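Local coordinates for protein chorismate synthase (PDB 1SQ1) that probably catalyses the last step of the shikimate pathway, converting 5-enolpyruvylshikimate-3-phosphate to chorismate and phosphate with the help of reduced FMN, at residues K33-L39 / A136-M140; Q150-F154 / E167-E171; L226-L230 / V339-C343. All blocks are in the same frame, centred on the assembly; numbering follows the deposited sequence.

Contact 1: K33-L39 / A136-M140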
ATOM      1  N   LYS A  33      19.099  14.244 -14.710  1.00 71.11           N
ATOM      2  CA  LYS A  33      20.070  15.277 -14.406  1.00 74.09           C
ATOM      3  C   LYS A  33      19.751  15.806 -13.008  1.00 75.56           C
ATOM      4  O   LYS A  33      18.737  16.461 -12.792  1.00 77.57           O
ATOM      5  CB  LYS A  33      19.982  16.385 -15.466  1.00 75.73           C
ATOM      6  CG  LYS A  33      21.133  17.387 -15.444  1.00 78.84           C
ATOM      7  CD  LYS A  33      20.875  18.497 -14.429  1.00 80.68           C
ATOM      8  CE  LYS A  33      22.176  19.154 -13.917  1.00 80.60           C
ATOM      9  NZ  LYS A  33      21.895  20.338 -13.011  1.00 80.08           N
ATOM     10  N   PHE A  34      20.612  15.496 -12.047  1.00 78.54           N
ATOM     11  CA  PHE A  34      20.382  15.945 -10.686  1.00 81.43           C
ATOM     12  C   PHE A  34      20.992  17.322 -10.429  1.00 83.11           C
ATOM     13  O   PHE A  34      22.199  17.458 -10.227  1.00 84.51           O
ATOM     14  CB  PHE A  34      20.935  14.911  -9.701  1.00 82.46           C
ATOM     15  CG  PHE A  34      20.498  15.134  -8.282  1.00 83.45           C
ATOM     16  CD1 PHE A  34      21.265  15.906  -7.415  1.00 83.09           C
ATOM     17  CD2 PHE A  34      19.308  14.577  -7.812  1.00 83.58           C
ATOM     18  CE1 PHE A  34      20.860  16.118  -6.101  1.00 83.05           C
ATOM     19  CE2 PHE A  34      18.891  14.783  -6.500  1.00 84.18           C
ATOM     20  CZ  PHE A  34      19.672  15.555  -5.640  1.00 84.00           C
ATOM     21  N   ASP A  35      20.140  18.342 -10.443  1.00 84.60           N
ATOM     22  CA  ASP A  35      20.564  19.717 -10.212  1.00 85.67           C
ATOM     23  C   ASP A  35      20.581  20.005  -8.720  1.00 86.71           C
ATOM     24  O   ASP A  35      19.632  20.586  -8.188  1.00 85.51           O
ATOM     25  CB  ASP A  35      19.604  20.681 -10.912  1.00 86.16           C
ATOM     26  CG  ASP A  35      19.997  22.133 -10.733  1.00 86.31           C
ATOM     27  OD1 ASP A  35      19.241  23.010 -11.207  1.00 87.30           O
ATOM     28  OD2 ASP A  35      21.057  22.399 -10.127  1.00 85.30           O
ATOM     29  N   GLU A  36      21.664  19.610  -8.052  1.00 88.18           N
ATOM     30  CA  GLU A  36      21.782  19.814  -6.613  1.00 89.90           C
ATOM     31  C   GLU A  36      21.760  21.278  -6.222  1.00 89.82           C
ATOM     32  O   GLU A  36      21.741  21.607  -5.042  1.00 90.73           O
ATOM     33  CB  GLU A  36      23.052  19.161  -6.074  1.00 91.31           C
ATOM     34  CG  GLU A  36      22.984  18.908  -4.572  1.00 94.88           C
ATOM     35  CD  GLU A  36      24.096  17.998  -4.065  1.00 98.49           C
ATOM     36  OE1 GLU A  36      24.346  16.940  -4.695  1.00 98.96           O
ATOM     37  OE2 GLU A  36      24.705  18.328  -3.021  1.00 99.76           O
ATOM     38  N   GLU A  37      21.762  22.156  -7.215  1.00 91.38           N
ATOM     39  CA  GLU A  37      21.729  23.586  -6.955  1.00 92.42           C
ATOM     40  C   GLU A  37      20.278  23.973  -6.761  1.00 90.99           C
ATOM     41  O   GLU A  37      19.913  24.573  -5.752  1.00 91.05           O
ATOM     42  CB  GLU A  37      22.331  24.357  -8.132  1.00 95.42           C
ATOM     43  CG  GLU A  37      22.505  25.842  -7.858  1.00100.87           C
ATOM     44  CD  GLU A  37      23.283  26.570  -8.943  1.00102.99           C
ATOM     45  OE1 GLU A  37      22.822  26.580 -10.108  1.00103.84           O
ATOM     46  OE2 GLU A  37      24.356  27.135  -8.619  1.00103.94           O
ATOM     47  N   PHE A  38      19.456  23.619  -7.744  1.00 89.68           N
ATOM     48  CA  PHE A  38      18.026  23.895  -7.702  1.00 87.67           C
ATOM     49  C   PHE A  38      17.456  23.371  -6.393  1.00 87.44           C
ATOM     50  O   PHE A  38      16.475  23.904  -5.874  1.00 86.96           O
ATOM     51  CB  PHE A  38      17.337  23.207  -8.873  1.00 86.66           C
ATOM     52  CG  PHE A  38      15.842  23.222  -8.794  1.00 86.25           C
ATOM     53  CD1 PHE A  38      15.155  22.181  -8.187  1.00 85.37           C
ATOM     54  CD2 PHE A  38      15.122  24.291  -9.320  1.00 86.81           C
ATOM     55  CE1 PHE A  38      13.770  22.204  -8.109  1.00 86.94           C
ATOM     56  CE2 PHE A  38      13.735  24.326  -9.249  1.00 86.87           C
ATOM     57  CZ  PHE A  38      13.056  23.284  -8.642  1.00 87.41           C
ATOM     58  N   LEU A  39      18.070  22.315  -5.870  1.00 86.15           N
ATOM     59  CA  LEU A  39      17.636  21.734  -4.611  1.00 84.98           C
ATOM     60  C   LEU A  39      18.014  22.688  -3.495  1.00 85.18           C
ATOM     61  O   LEU A  39      17.163  23.145  -2.734  1.00 86.09           O
ATOM     62  CB  LEU A  39      18.324  20.392  -4.371  1.00 82.86           C
ATOM     63  CG  LEU A  39      18.324  19.912  -2.920  1.00 80.89           C
ATOM     64  CD1 LEU A  39      16.928  19.464  -2.517  1.00 80.92           C
ATOM     65  CD2 LEU A  39      19.312  18.776  -2.767  1.00 80.59           C
ATOM     66  N   ALA A 136      11.799  19.135  -4.347  1.00 54.20           N
ATOM     67  CA  ALA A 136      12.857  19.626  -5.233  1.00 53.19           C
ATOM     68  C   ALA A 136      13.261  18.513  -6.182  1.00 54.32           C
ATOM     69  O   ALA A 136      13.219  18.659  -7.406  1.00 53.00           O
ATOM     70  CB  ALA A 136      14.064  20.056  -4.407  1.00 52.00           C
ATOM     71  N   VAL A 137      13.669  17.399  -5.583  1.00 55.19           N
ATOM     72  CA  VAL A 137      14.072  16.223  -6.322  1.00 55.66           C
ATOM     73  C   VAL A 137      13.002  15.833  -7.318  1.00 56.98           C
ATOM     74  O   VAL A 137      13.311  15.514  -8.454  1.00 59.06           O
ATOM     75  CB  VAL A 137      14.303  15.035  -5.387  1.00 54.97           C
ATOM     76  CG1 VAL A 137      14.517  13.774  -6.194  1.00 52.43           C
ATOM     77  CG2 VAL A 137      15.499  15.313  -4.498  1.00 55.95           C
ATOM     78  N   ALA A 138      11.740  15.861  -6.911  1.00 58.06           N
ATOM     79  CA  ALA A 138      10.698  15.466  -7.836  1.00 58.20           C
ATOM     80  C   ALA A 138      10.556  16.448  -8.983  1.00 58.73           C
ATOM     81  O   ALA A 138      10.166  16.059 -10.078  1.00 58.99           O
ATOM     82  CB  ALA A 138       9.372  15.304  -7.108  1.00 58.31           C
ATOM     83  N   ALA A 139      10.870  17.718  -8.747  1.00 59.97           N
ATOM     84  CA  ALA A 139      10.755  18.710  -9.818  1.00 61.16           C
ATOM     85  C   ALA A 139      11.768  18.391 -10.914  1.00 63.64           C
ATOM     86  O   ALA A 139      11.539  18.696 -12.084  1.00 64.64           O
ATOM     87  CB  ALA A 139      10.984  20.111  -9.284  1.00 59.29           C
HETATM   88  N   MSE A 140      12.883  17.770 -10.536  1.00 64.54           N
HETATM   89  CA  MSE A 140      13.890  17.401 -11.506  1.00 64.87           C
HETATM   90  C   MSE A 140      13.292  16.460 -12.543  1.00 64.12           C
HETATM   91  O   MSE A 140      13.564  16.595 -13.728  1.00 65.33           O
HETATM   92  CB  MSE A 140      15.091  16.772 -10.798  1.00 67.88           C
HETATM   93  CG  MSE A 140      15.924  17.784 -10.018  1.00 72.65           C
HETATM   94 SE   MSE A 140      17.176  16.984  -8.775  1.00 85.09          SE
HETATM   95  CE  MSE A 140      16.942  18.185  -7.268  1.00 79.12           C
TER
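A Met-aromatic contact between Phe34 and Met140, a selenomethionine in this model, joins the capped N-terminus of helix 36-45 to the flank of helix 128-143. The selenium lies over one face of the Phe34 ring, 3.8 Å from SE of Met140 to the ring centroid and 29° off the ring normal, with Phe34 CD2 and CE2 as its nearest carbons. Beyond it the chain bends at chi3, which keeps CE of Met140 over the same ring and also brings that methyl 3.9 Å from CB of Leu39. Val137 adds CG2, 4.0 Å from Phe34 CE2. One helical turn before Met140, the CB of Ala136 meets Leu39 CD1 at 3.5 Å.

Phe38 closes the other flank. Its CG stands trans to the backbone N (chi1 170°), and its ring lies against helix 128-143: CE1 is 3.7 Å from Ala139 CB, while the carbonyl oxygen of Ala136 lies at the ring edge, near its plane. Asp35, the N-cap of helix 36-45, holds the start of the helix: its OD2 accepts from Phe38 N at 3.1 Å. The bond is nearly straight, with an N-H...OD2 angle of 166°, although the donor meets OD2 from above the carboxylate plane. Lys33 NZ makes a long ion pair with the same oxygen.

Outside the pair, Phe34 also packs on Val64 and Val137 on Ile78 and Ile80, residues of strands 62-64 and 78-82 in one antiparallel sheet. The arrangement is thus that of an N-capped helix start packed against a neighbouring helix beside an antiparallel sheet, in the layered sheet-helix-sheet fold of chorismate synthase.

Contact 2: Q150-F154 / E167-E171; sequences QSGVF and EFDFE
Phe168, the first residue of 167-171 to touch strand 148-156, meets Phe154 from the loop ahead of helix 170-175. Its CE2 comes 3.6 Å from CB of Phe154, and its CZ lies 4.0 Å from Phe154 CD1. The two ring centroids are 5.4 Å apart with planes at 51°, an oblique pair. On the strand side, chi1 of Phe154 (72°) sets CG between the backbone N and the carbonyl carbon, which puts the ring beside that of Phe168; CB is the nearest atom. Phe168 also meets the ring of Phe208 in strand 205-212, which makes the pair part of a larger aromatic group.

Asp169 follows as the N-cap of helix 170-175, its OD1 accepting from Phe172 N just past the segment. This cap marks the point at which the chain turns from loop into helix, immediately before the next aromatic contact.

Phe170 then sends its ring to the strand at Gln150 and Ser151. Its CE1 is 3.5 Å from the carbonyl carbon of Gln150 and 3.7 Å from CB of Gln150, while Ser151 N lies at the ring edge, 3.6 Å from Phe170 CE1. The flat end of the Gln150 side chain is stacked over one face of this ring, the two planes only 5° apart and CD 4.1 Å above the ring plane.

The strand's backbone bonds go to neighbours that include strand 205-212, whereas the chemistry of this contact implies attachment by van der Waals and ring packing, the Gln150 amide over the Phe170 face included: two phenylalanine rings, spaced two residues apart, rest on strand 148-156.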
ATOM      1  N   GLN A 150       4.591  26.474  -9.701  1.00 69.66           N
ATOM      2  CA  GLN A 150       4.967  27.686  -8.982  1.00 68.88           C
ATOM      3  C   GLN A 150       3.801  28.166  -8.133  1.00 67.88           C
ATOM      4  O   GLN A 150       2.644  27.981  -8.507  1.00 67.77           O
ATOM      5  CB  GLN A 150       5.378  28.771  -9.976  1.00 71.28           C
ATOM      6  CG  GLN A 150       4.849  28.536 -11.389  1.00 70.86           C
ATOM      7  CD  GLN A 150       5.405  29.522 -12.400  1.00 70.47           C
ATOM      8  OE1 GLN A 150       6.547  29.981 -12.276  1.00 69.44           O
ATOM      9  NE2 GLN A 150       4.608  29.837 -13.420  1.00 69.08           N
ATOM     10  N   SER A 151       4.116  28.783  -6.993  1.00 67.97           N
ATOM     11  CA  SER A 151       3.109  29.288  -6.051  1.00 65.45           C
ATOM     12  C   SER A 151       3.526  30.617  -5.426  1.00 63.72           C
ATOM     13  O   SER A 151       4.704  30.988  -5.447  1.00 62.01           O
ATOM     14  CB  SER A 151       2.899  28.283  -4.917  1.00 65.60           C
ATOM     15  OG  SER A 151       2.620  26.983  -5.415  1.00 69.38           O
ATOM     16  N   GLY A 152       2.548  31.313  -4.853  1.00 62.03           N
ATOM     17  CA  GLY A 152       2.811  32.587  -4.210  1.00 61.46           C
ATOM     18  C   GLY A 152       1.638  33.056  -3.371  1.00 61.79           C
ATOM     19  O   GLY A 152       0.527  32.558  -3.541  1.00 63.56           O
ATOM     20  N   VAL A 153       1.875  34.013  -2.472  1.00 60.36           N
ATOM     21  CA  VAL A 153       0.821  34.540  -1.600  1.00 58.43           C
ATOM     22  C   VAL A 153      -0.031  35.596  -2.303  1.00 58.70           C
ATOM     23  O   VAL A 153       0.495  36.584  -2.817  1.00 58.29           O
ATOM     24  CB  VAL A 153       1.400  35.213  -0.334  1.00 57.53           C
ATOM     25  CG1 VAL A 153       0.277  35.529   0.638  1.00 55.29           C
ATOM     26  CG2 VAL A 153       2.447  34.334   0.306  1.00 55.19           C
ATOM     27  N   PHE A 154      -1.345  35.404  -2.311  1.00 58.04           N
ATOM     28  CA  PHE A 154      -2.212  36.379  -2.948  1.00 56.62           C
ATOM     29  C   PHE A 154      -3.160  37.023  -1.970  1.00 58.18           C
ATOM     30  O   PHE A 154      -3.900  37.941  -2.322  1.00 61.01           O
ATOM     31  CB  PHE A 154      -2.998  35.755  -4.097  1.00 53.82           C
ATOM     32  CG  PHE A 154      -4.095  34.811  -3.685  1.00 51.11           C
ATOM     33  CD1 PHE A 154      -5.424  35.232  -3.668  1.00 50.27           C
ATOM     34  CD2 PHE A 154      -3.826  33.459  -3.465  1.00 49.94           C
ATOM     35  CE1 PHE A 154      -6.478  34.306  -3.459  1.00 49.08           C
ATOM     36  CE2 PHE A 154      -4.867  32.531  -3.256  1.00 48.47           C
ATOM     37  CZ  PHE A 154      -6.195  32.957  -3.256  1.00 46.75           C
ATOM     38  N   GLU A 167      -3.520  36.143 -13.915  1.00 86.75           N
ATOM     39  CA  GLU A 167      -3.116  37.549 -13.909  1.00 83.95           C
ATOM     40  C   GLU A 167      -2.138  37.883 -12.785  1.00 81.07           C
ATOM     41  O   GLU A 167      -1.545  38.960 -12.767  1.00 78.83           O
ATOM     42  CB  GLU A 167      -4.350  38.436 -13.788  1.00 85.43           C
ATOM     43  CG  GLU A 167      -4.096  39.880 -14.134  1.00 88.82           C
ATOM     44  CD  GLU A 167      -5.380  40.672 -14.240  1.00 90.90           C
ATOM     45  OE1 GLU A 167      -6.279  40.242 -14.993  1.00 91.52           O
ATOM     46  OE2 GLU A 167      -5.488  41.722 -13.573  1.00 92.80           O
ATOM     47  N   PHE A 168      -1.989  36.959 -11.844  1.00 79.29           N
ATOM     48  CA  PHE A 168      -1.076  37.147 -10.728  1.00 78.28           C
ATOM     49  C   PHE A 168       0.347  37.193 -11.274  1.00 78.11           C
ATOM     50  O   PHE A 168       0.714  36.395 -12.136  1.00 78.07           O
ATOM     51  CB  PHE A 168      -1.205  35.996  -9.719  1.00 77.10           C
ATOM     52  CG  PHE A 168      -2.532  35.945  -9.007  1.00 74.44           C
ATOM     53  CD1 PHE A 168      -3.440  34.925  -9.268  1.00 73.99           C
ATOM     54  CD2 PHE A 168      -2.866  36.902  -8.057  1.00 72.95           C
ATOM     55  CE1 PHE A 168      -4.657  34.865  -8.588  1.00 72.66           C
ATOM     56  CE2 PHE A 168      -4.079  36.844  -7.380  1.00 70.99           C
ATOM     57  CZ  PHE A 168      -4.971  35.825  -7.645  1.00 70.46           C
ATOM     58  N   ASP A 169       1.152  38.113 -10.755  1.00 77.38           N
ATOM     59  CA  ASP A 169       2.519  38.266 -11.221  1.00 77.60           C
ATOM     60  C   ASP A 169       3.511  37.331 -10.552  1.00 77.06           C
ATOM     61  O   ASP A 169       3.964  37.588  -9.440  1.00 76.72           O
ATOM     62  CB  ASP A 169       2.979  39.703 -11.010  1.00 80.36           C
ATOM     63  CG  ASP A 169       4.126  40.079 -11.916  1.00 82.83           C
ATOM     64  OD1 ASP A 169       5.089  39.284 -12.015  1.00 83.16           O
ATOM     65  OD2 ASP A 169       4.061  41.171 -12.527  1.00 84.74           O
ATOM     66  N   PHE A 170       3.865  36.256 -11.242  1.00 77.07           N
ATOM     67  CA  PHE A 170       4.817  35.301 -10.700  1.00 78.11           C
ATOM     68  C   PHE A 170       6.230  35.847 -10.795  1.00 80.48           C
ATOM     69  O   PHE A 170       7.108  35.466 -10.024  1.00 81.30           O
ATOM     70  CB  PHE A 170       4.716  33.971 -11.444  1.00 75.06           C
ATOM     71  CG  PHE A 170       3.685  33.048 -10.875  1.00 73.24           C
ATOM     72  CD1 PHE A 170       3.976  32.275  -9.763  1.00 73.21           C
ATOM     73  CD2 PHE A 170       2.415  32.972 -11.430  1.00 72.76           C
ATOM     74  CE1 PHE A 170       3.014  31.448  -9.210  1.00 74.35           C
ATOM     75  CE2 PHE A 170       1.445  32.148 -10.884  1.00 72.59           C
ATOM     76  CZ  PHE A 170       1.744  31.382  -9.774  1.00 74.14           C
ATOM     77  N   GLU A 171       6.452  36.734 -11.755  1.00 83.82           N
ATOM     78  CA  GLU A 171       7.767  37.339 -11.926  1.00 86.26           C
ATOM     79  C   GLU A 171       8.015  38.156 -10.664  1.00 86.96           C
ATOM     80  O   GLU A 171       9.068  38.057 -10.029  1.00 86.97           O
ATOM     81  CB  GLU A 171       7.758  38.233 -13.164  1.00 87.61           C
ATOM     82  CG  GLU A 171       7.516  37.462 -14.460  1.00 91.43           C
ATOM     83  CD  GLU A 171       8.803  36.928 -15.078  1.00 93.63           C
ATOM     84  OE1 GLU A 171       9.624  37.755 -15.541  1.00 94.79           O
ATOM     85  OE2 GLU A 171       8.992  35.688 -15.103  1.00 92.97           O
TER

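Contact 3: L226-L230 / V339-C343; sequences LDSKL and VLADC
Lys229 runs from helix 226-235 across to helix 325-346, and its successive atoms meet Val339, Cys343 and Asp342 in turn. CB begins 3.4 Å from CG1 of Val339. CD passes between that same methyl and the sulfur of Cys343, the latter 3.7 Å from Lys229 CD, and CE still lies near SG. The chain bends at chi3 and again at chi4 (-76°), which turns the ammonium group to Asp342, the residue before Cys343. There NZ donates to OD1 of Asp342 at 3.0 Å, a salt bridge in which the nitrogen approaches from above the carboxylate plane, 59° out of it.

Both groups are buried, and the carboxylate is gripped from elsewhere too: Thr6 N donates to OD1, and Arg7 N and Leu8 N donate to OD2. These bonds hold the acceptor in place for the lysine and would be expected to favour its ionised form.

One turn back on the same helix as Lys229, Leu226 supplies the apolar half of the interface. Its CD1 lies 3.6 Å from Cys343 SG and 3.8 Å from Leu340 CD2, with Val339 CG1 a little farther. Leu230 CD2 completes this side against Val339 CB, 4.3 Å away.

The short helical axes come within 10.4 Å at 143° between their N-to-C directions, roughly antiparallel. Strand 276-277 borders the pair through Ile276, which touches Leu226 and Leu230, while Leu340 packs on Leu142 of helix 128-143. At the far side of helix 226-235, Ser228 OG bonds to His232 O of a second subunit, placing this helix at a subunit interface.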
ATOM      1  N   LEU A 226      -6.117  12.905  -9.497  1.00 49.91           N
ATOM      2  CA  LEU A 226      -5.181  13.989  -9.316  1.00 47.55           C
ATOM      3  C   LEU A 226      -5.683  15.049  -8.334  1.00 48.96           C
ATOM      4  O   LEU A 226      -4.900  15.597  -7.558  1.00 50.02           O
ATOM      5  CB  LEU A 226      -4.840  14.628 -10.658  1.00 44.88           C
ATOM      6  CG  LEU A 226      -3.815  15.746 -10.461  1.00 44.69           C
ATOM      7  CD1 LEU A 226      -2.526  15.163  -9.904  1.00 41.37           C
ATOM      8  CD2 LEU A 226      -3.577  16.465 -11.762  1.00 45.62           C
ATOM      9  N   ASP A 227      -6.976  15.360  -8.351  1.00 49.19           N
ATOM     10  CA  ASP A 227      -7.462  16.359  -7.395  1.00 49.48           C
ATOM     11  C   ASP A 227      -7.419  15.776  -5.974  1.00 48.83           C
ATOM     12  O   ASP A 227      -6.979  16.454  -5.039  1.00 50.18           O
ATOM     13  CB  ASP A 227      -8.869  16.857  -7.768  1.00 47.50           C
ATOM     14  CG  ASP A 227      -9.789  15.745  -8.181  1.00 48.28           C
ATOM     15  OD1 ASP A 227     -10.922  16.031  -8.616  1.00 47.89           O
ATOM     16  OD2 ASP A 227      -9.371  14.579  -8.075  1.00 49.79           O
ATOM     17  N   SER A 228      -7.848  14.523  -5.812  1.00 47.02           N
ATOM     18  CA  SER A 228      -7.800  13.864  -4.500  1.00 46.59           C
ATOM     19  C   SER A 228      -6.389  13.970  -3.927  1.00 47.55           C
ATOM     20  O   SER A 228      -6.187  14.536  -2.858  1.00 50.24           O
ATOM     21  CB  SER A 228      -8.151  12.377  -4.602  1.00 45.10           C
ATOM     22  OG  SER A 228      -9.538  12.165  -4.787  1.00 46.12           O
ATOM     23  N   LYS A 229      -5.419  13.411  -4.640  1.00 46.70           N
ATOM     24  CA  LYS A 229      -4.039  13.440  -4.196  1.00 44.53           C
ATOM     25  C   LYS A 229      -3.615  14.846  -3.862  1.00 45.39           C
ATOM     26  O   LYS A 229      -2.942  15.073  -2.873  1.00 47.13           O
ATOM     27  CB  LYS A 229      -3.115  12.901  -5.285  1.00 42.99           C
ATOM     28  CG  LYS A 229      -3.185  11.416  -5.529  1.00 41.58           C
ATOM     29  CD  LYS A 229      -2.437  11.059  -6.800  1.00 40.06           C
ATOM     30  CE  LYS A 229      -1.780   9.705  -6.677  1.00 43.52           C
ATOM     31  NZ  LYS A 229      -0.551   9.778  -5.826  1.00 44.36           N
ATOM     32  N   LEU A 230      -3.996  15.798  -4.695  1.00 46.60           N
ATOM     33  CA  LEU A 230      -3.592  17.168  -4.451  1.00 47.12           C
ATOM     34  C   LEU A 230      -4.193  17.686  -3.169  1.00 46.98           C
ATOM     35  O   LEU A 230      -3.507  18.323  -2.371  1.00 47.84           O
ATOM     36  CB  LEU A 230      -4.014  18.053  -5.611  1.00 47.98           C
ATOM     37  CG  LEU A 230      -3.168  17.854  -6.861  1.00 49.13           C
ATOM     38  CD1 LEU A 230      -3.871  18.511  -8.040  1.00 48.82           C
ATOM     39  CD2 LEU A 230      -1.767  18.436  -6.638  1.00 46.71           C
ATOM     40  N   VAL A 339       3.315  14.928  -5.856  1.00 49.11           N
ATOM     41  CA  VAL A 339       2.144  14.288  -6.432  1.00 48.29           C
ATOM     42  C   VAL A 339       2.284  14.139  -7.952  1.00 49.09           C
ATOM     43  O   VAL A 339       2.279  13.019  -8.465  1.00 48.79           O
ATOM     44  CB  VAL A 339       0.867  15.084  -6.123  1.00 47.31           C
ATOM     45  CG1 VAL A 339      -0.340  14.368  -6.698  1.00 45.47           C
ATOM     46  CG2 VAL A 339       0.719  15.251  -4.622  1.00 47.76           C
ATOM     47  N   LEU A 340       2.413  15.258  -8.674  1.00 49.33           N
ATOM     48  CA  LEU A 340       2.537  15.198 -10.138  1.00 48.23           C
ATOM     49  C   LEU A 340       3.628  14.242 -10.623  1.00 49.25           C
ATOM     50  O   LEU A 340       3.404  13.472 -11.560  1.00 50.91           O
ATOM     51  CB  LEU A 340       2.783  16.587 -10.729  1.00 42.65           C
ATOM     52  CG  LEU A 340       1.535  17.472 -10.816  1.00 40.30           C
ATOM     53  CD1 LEU A 340       1.912  18.816 -11.377  1.00 32.81           C
ATOM     54  CD2 LEU A 340       0.463  16.800 -11.661  1.00 33.32           C
ATOM     55  N   ALA A 341       4.796  14.280  -9.989  1.00 48.64           N
ATOM     56  CA  ALA A 341       5.884  13.404 -10.378  1.00 48.33           C
ATOM     57  C   ALA A 341       5.507  11.984 -10.030  1.00 51.41           C
ATOM     58  O   ALA A 341       6.113  11.033 -10.519  1.00 52.53           O
ATOM     59  CB  ALA A 341       7.140  13.794  -9.660  1.00 48.70           C
ATOM     60  N   ASP A 342       4.510  11.836  -9.161  1.00 54.37           N
ATOM     61  CA  ASP A 342       4.051  10.506  -8.771  1.00 54.19           C
ATOM     62  C   ASP A 342       3.052   9.985  -9.820  1.00 53.08           C
ATOM     63  O   ASP A 342       3.183   8.859 -10.278  1.00 50.37           O
ATOM     64  CB  ASP A 342       3.431  10.549  -7.360  1.00 56.14           C
ATOM     65  CG  ASP A 342       3.009   9.168  -6.839  1.00 58.54           C
ATOM     66  OD1 ASP A 342       2.353   9.130  -5.773  1.00 60.08           O
ATOM     67  OD2 ASP A 342       3.316   8.131  -7.473  1.00 56.76           O
ATOM     68  N   CYS A 343       2.083  10.803 -10.228  1.00 54.42           N
ATOM     69  CA  CYS A 343       1.112  10.357 -11.232  1.00 58.11           C
ATOM     70  C   CYS A 343       1.806  10.102 -12.557  1.00 59.63           C
ATOM     71  O   CYS A 343       1.370   9.265 -13.356  1.00 60.95           O
ATOM     72  CB  CYS A 343       0.037  11.410 -11.485  1.00 59.27           C
ATOM     73  SG  CYS A 343      -0.822  12.011 -10.031  1.00 61.21           S
TER

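Along the chain the contacts come in series: contact 1 closes before contact 2 opens, and contact 2 closes before contact 3. Their centres are about 19 to 22 Å apart. Contacts 1 and 3 touch directly, Ala138 CB lying 3.7 Å from Ala341 CB, where helix 128-143 meets helix 325-346. Helix 128-143 leads on to strand 148-156 of contact 2, whose nearest atoms remain about 9 Å from contact 1 and about 8 Å from contact 3. Contact 1 sits by one five-stranded antiparallel sheet and contact 2 in the other, with helices 128-143 and 325-346 between them, while contact 3 joins 325-346 to helix 226-235 at the tetramer's subunit interface.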